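Local coordinates for amidohydrolase (Brucella melitensis biovar Abortus, PDB 4F0L), which is a metal-dependent amidohydrolase that probably acts as a deaminase and binds an iron(III) ion, at residues B[61-71]-B[325-336]. Residues are numbered along the deposited sequence; the frame is centred on the assembly and turned at random.
With FE (Fe (III) ion), chain E.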
# COMPACT_ATOMS: atom_id res chain seq x y z
N MET B 61 -10.59 -11.51 -10.30
CA MET B 61 -9.87 -10.45 -10.98
C MET B 61 -8.80 -11.04 -11.87
O MET B 61 -8.00 -11.89 -11.43
CB MET B 61 -9.21 -9.55 -9.93
CG MET B 61 -8.46 -8.35 -10.48
SD MET B 61 -9.52 -7.11 -11.22
CE MET B 61 -10.27 -6.55 -9.69
N ALA B 62 -8.74 -10.58 -13.10
CA ALA B 62 -7.58 -10.92 -13.95
C ALA B 62 -6.39 -10.13 -13.51
O ALA B 62 -6.46 -8.91 -13.20
CB ALA B 62 -7.87 -10.67 -15.44
N ASN B 63 -5.24 -10.80 -13.51
CA ASN B 63 -3.97 -10.13 -13.28
C ASN B 63 -3.35 -10.03 -14.65
O ASN B 63 -2.72 -10.95 -15.12
CB ASN B 63 -3.11 -10.94 -12.30
CG ASN B 63 -1.94 -10.14 -11.75
OD1 ASN B 63 -1.18 -9.52 -12.50
ND2 ASN B 63 -1.82 -10.12 -10.44
N LEU B 64 -3.57 -8.92 -15.34
CA LEU B 64 -3.40 -8.96 -16.80
C LEU B 64 -1.96 -8.81 -17.32
O LEU B 64 -1.77 -8.80 -18.51
CB LEU B 64 -4.34 -7.94 -17.47
CG LEU B 64 -4.33 -6.48 -17.07
CD1 LEU B 64 -2.91 -5.96 -16.92
CD2 LEU B 64 -5.11 -5.70 -18.13
N HIS B 65 -0.96 -8.76 -16.43
CA HIS B 65 0.45 -8.55 -16.86
C HIS B 65 1.37 -8.95 -15.75
O HIS B 65 1.36 -8.35 -14.66
CB HIS B 65 0.70 -7.09 -17.19
CG HIS B 65 2.03 -6.81 -17.81
ND1 HIS B 65 2.31 -7.10 -19.11
CD2 HIS B 65 3.17 -6.20 -17.30
CE1 HIS B 65 3.58 -6.73 -19.39
NE2 HIS B 65 4.09 -6.15 -18.30
N SER B 66 2.13 -10.00 -16.03
CA SER B 66 3.04 -10.64 -15.10
C SER B 66 4.30 -11.12 -15.83
O SER B 66 4.23 -11.61 -16.94
CB SER B 66 2.35 -11.83 -14.44
OG SER B 66 3.26 -12.72 -13.83
N HIS B 67 5.44 -10.92 -15.19
CA HIS B 67 6.67 -11.63 -15.52
C HIS B 67 7.03 -12.48 -14.36
O HIS B 67 7.64 -12.01 -13.39
CB HIS B 67 7.81 -10.66 -15.81
CG HIS B 67 7.39 -9.50 -16.65
ND1 HIS B 67 6.89 -9.65 -17.88
CD2 HIS B 67 7.38 -8.14 -16.39
CE1 HIS B 67 6.59 -8.42 -18.39
NE2 HIS B 67 6.90 -7.52 -17.47
N ALA B 68 6.70 -13.77 -14.47
CA ALA B 68 6.70 -14.65 -13.30
C ALA B 68 8.07 -14.71 -12.63
O ALA B 68 8.14 -14.68 -11.41
CB ALA B 68 6.23 -16.05 -13.66
N PHE B 69 9.15 -14.75 -13.40
CA PHE B 69 10.49 -14.90 -12.81
C PHE B 69 10.89 -13.76 -11.89
O PHE B 69 11.67 -13.97 -10.99
CB PHE B 69 11.56 -15.14 -13.90
CG PHE B 69 11.92 -13.91 -14.70
CD1 PHE B 69 12.92 -13.07 -14.28
CD2 PHE B 69 11.25 -13.62 -15.89
CE1 PHE B 69 13.25 -11.94 -15.03
CE2 PHE B 69 11.57 -12.50 -16.64
CZ PHE B 69 12.57 -11.65 -16.20
N GLN B 70 10.33 -12.57 -12.13
CA GLN B 70 10.67 -11.41 -11.34
C GLN B 70 10.16 -11.52 -9.91
O GLN B 70 10.67 -10.83 -9.02
CB GLN B 70 10.19 -10.11 -12.03
CG GLN B 70 10.95 -9.85 -13.34
CD GLN B 70 10.50 -8.61 -14.08
OE1 GLN B 70 9.78 -7.80 -13.56
NE2 GLN B 70 10.99 -8.43 -15.30
N TYR B 71 9.17 -12.39 -9.68
CA TYR B 71 8.70 -12.66 -8.32
C TYR B 71 9.87 -13.10 -7.44
O TYR B 71 9.89 -12.85 -6.25
CB TYR B 71 7.66 -13.75 -8.33
CG TYR B 71 7.02 -14.17 -7.01
CD1 TYR B 71 6.11 -13.34 -6.34
CD2 TYR B 71 7.27 -15.44 -6.48
CE1 TYR B 71 5.51 -13.75 -5.15
CE2 TYR B 71 6.66 -15.87 -5.32
CZ TYR B 71 5.79 -15.01 -4.64
OH TYR B 71 5.19 -15.46 -3.49
N GLY B 325 -7.34 -2.77 -16.97
CA GLY B 325 -7.12 -3.79 -15.98
C GLY B 325 -5.82 -3.56 -15.20
O GLY B 325 -5.06 -2.61 -15.48
N ILE B 326 -5.56 -4.43 -14.24
CA ILE B 326 -4.37 -4.33 -13.42
C ILE B 326 -3.51 -5.57 -13.51
O ILE B 326 -4.01 -6.70 -13.64
CB ILE B 326 -4.69 -4.08 -11.93
CG1 ILE B 326 -5.70 -5.11 -11.39
CG2 ILE B 326 -5.17 -2.63 -11.74
CD1 ILE B 326 -5.89 -5.07 -9.87
N GLY B 327 -2.20 -5.33 -13.47
CA GLY B 327 -1.22 -6.38 -13.44
C GLY B 327 -0.11 -6.15 -12.43
O GLY B 327 0.39 -5.03 -12.28
N SER B 328 0.30 -7.23 -11.77
CA SER B 328 1.36 -7.15 -10.76
C SER B 328 2.76 -6.94 -11.38
O SER B 328 3.67 -6.47 -10.71
CB SER B 328 1.36 -8.42 -9.94
OG SER B 328 0.16 -8.52 -9.19
N ASP B 329 2.91 -7.33 -12.64
CA ASP B 329 4.05 -6.90 -13.50
C ASP B 329 5.38 -7.41 -12.95
O ASP B 329 5.75 -8.56 -13.26
CB ASP B 329 4.02 -5.38 -13.72
CG ASP B 329 5.10 -4.87 -14.71
OD1 ASP B 329 5.82 -5.69 -15.31
OD2 ASP B 329 5.21 -3.65 -14.91
N SER B 330 6.09 -6.61 -12.17
CA SER B 330 7.38 -7.03 -11.58
C SER B 330 7.13 -8.02 -10.47
O SER B 330 8.07 -8.71 -10.00
CB SER B 330 8.18 -5.84 -11.00
OG SER B 330 7.55 -5.30 -9.84
N ASN B 331 5.88 -8.09 -10.04
CA ASN B 331 5.49 -9.05 -8.98
C ASN B 331 6.21 -8.78 -7.66
O ASN B 331 6.39 -9.70 -6.80
CB ASN B 331 5.66 -10.48 -9.48
CG ASN B 331 4.66 -10.82 -10.61
OD1 ASN B 331 3.50 -10.54 -10.48
ND2 ASN B 331 5.12 -11.42 -11.70
N VAL B 332 6.58 -7.51 -7.44
CA VAL B 332 7.24 -7.11 -6.17
C VAL B 332 6.28 -7.23 -4.97
O VAL B 332 6.70 -7.61 -3.83
CB VAL B 332 7.84 -5.68 -6.24
CG1 VAL B 332 6.76 -4.58 -6.53
CG2 VAL B 332 8.60 -5.35 -4.96
N LEU B 333 5.01 -6.96 -5.21
CA LEU B 333 3.99 -7.00 -4.12
C LEU B 333 2.63 -7.31 -4.74
O LEU B 333 2.22 -6.63 -5.68
CB LEU B 333 3.92 -5.64 -3.34
CG LEU B 333 2.94 -5.57 -2.12
CD1 LEU B 333 3.14 -6.73 -1.20
CD2 LEU B 333 3.12 -4.35 -1.24
N ILE B 334 1.98 -8.35 -4.24
CA ILE B 334 0.80 -8.94 -4.87
C ILE B 334 -0.48 -8.57 -4.07
O ILE B 334 -0.59 -8.93 -2.94
CB ILE B 334 0.88 -10.50 -4.93
CG1 ILE B 334 2.19 -11.00 -5.55
CG2 ILE B 334 -0.34 -11.06 -5.68
CD1 ILE B 334 2.53 -10.39 -6.92
N GLY B 335 -1.40 -7.81 -4.68
CA GLY B 335 -2.64 -7.45 -4.01
C GLY B 335 -3.60 -6.63 -4.85
O GLY B 335 -3.18 -5.70 -5.55
N ILE B 336 -4.88 -6.96 -4.81
CA ILE B 336 -5.88 -6.18 -5.56
C ILE B 336 -6.02 -4.84 -4.88
O ILE B 336 -6.04 -3.82 -5.54
CB ILE B 336 -7.25 -6.91 -5.62
CG1 ILE B 336 -7.16 -8.18 -6.48
CG2 ILE B 336 -8.34 -5.94 -6.06
CD1 ILE B 336 -8.41 -9.05 -6.53
FE FE E . 6.08 -5.51 -17.73
O HOH W 1 -7.53 -6.66 -14.43
O HOH W 2 10.01 -8.26 -8.11
O HOH W 3 8.81 -5.57 -14.90
O HOH W 4 6.28 -3.41 -17.16
O HOH W 5 8.28 -5.10 -17.30
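The imidazole of H65 takes the D329 side chain at its edge, CB lying in the ring plane, and the carboxylate is turned 67° from that ring and 70° from the ring of H67. Both histidines give NE2 to the iron(III) ion; H67 ND1 bonds to the backbone O of F128, which fixes the ring's rotation. D329 adds OD1 at 2.4 Å; with CG anti to the backbone N (chi1 -175°), the carboxylate runs alongside both rings to the metal. The amide of N63, donor and acceptor in one flat group, bonds to S328 twice: ND2 reaches OG at 2.8 Å, in the amide plane, while OD1 accepts from the backbone N. N331 directs ND2 to S66 OG, 3.1 Å away and also bonded to E127. N331 O lies near the Y71 ring plane, at its edge; R420 of the second subunit makes a cation-pi contact with this ring, whose hydroxyl bonds to D116. Glycine fits position 327, where a CB would run into H65 O. L64 N to I326 O (2.8 Å) joins the first and last strands of the amidohydrolase TIM barrel; beyond, D329 N to H65 O and H67 N to D329 O hold the metal-bearing loop. The HxH motif ends strand 56-66, H65 within it and H67 just past; H241 completes the protein ligands. M61 CB lies 3.5 Å from I336 CD1, a buried apolar pair beside helix 364-379, while helix 103-119 packs against N63 and strand 122-129 pairs with strand 56-66.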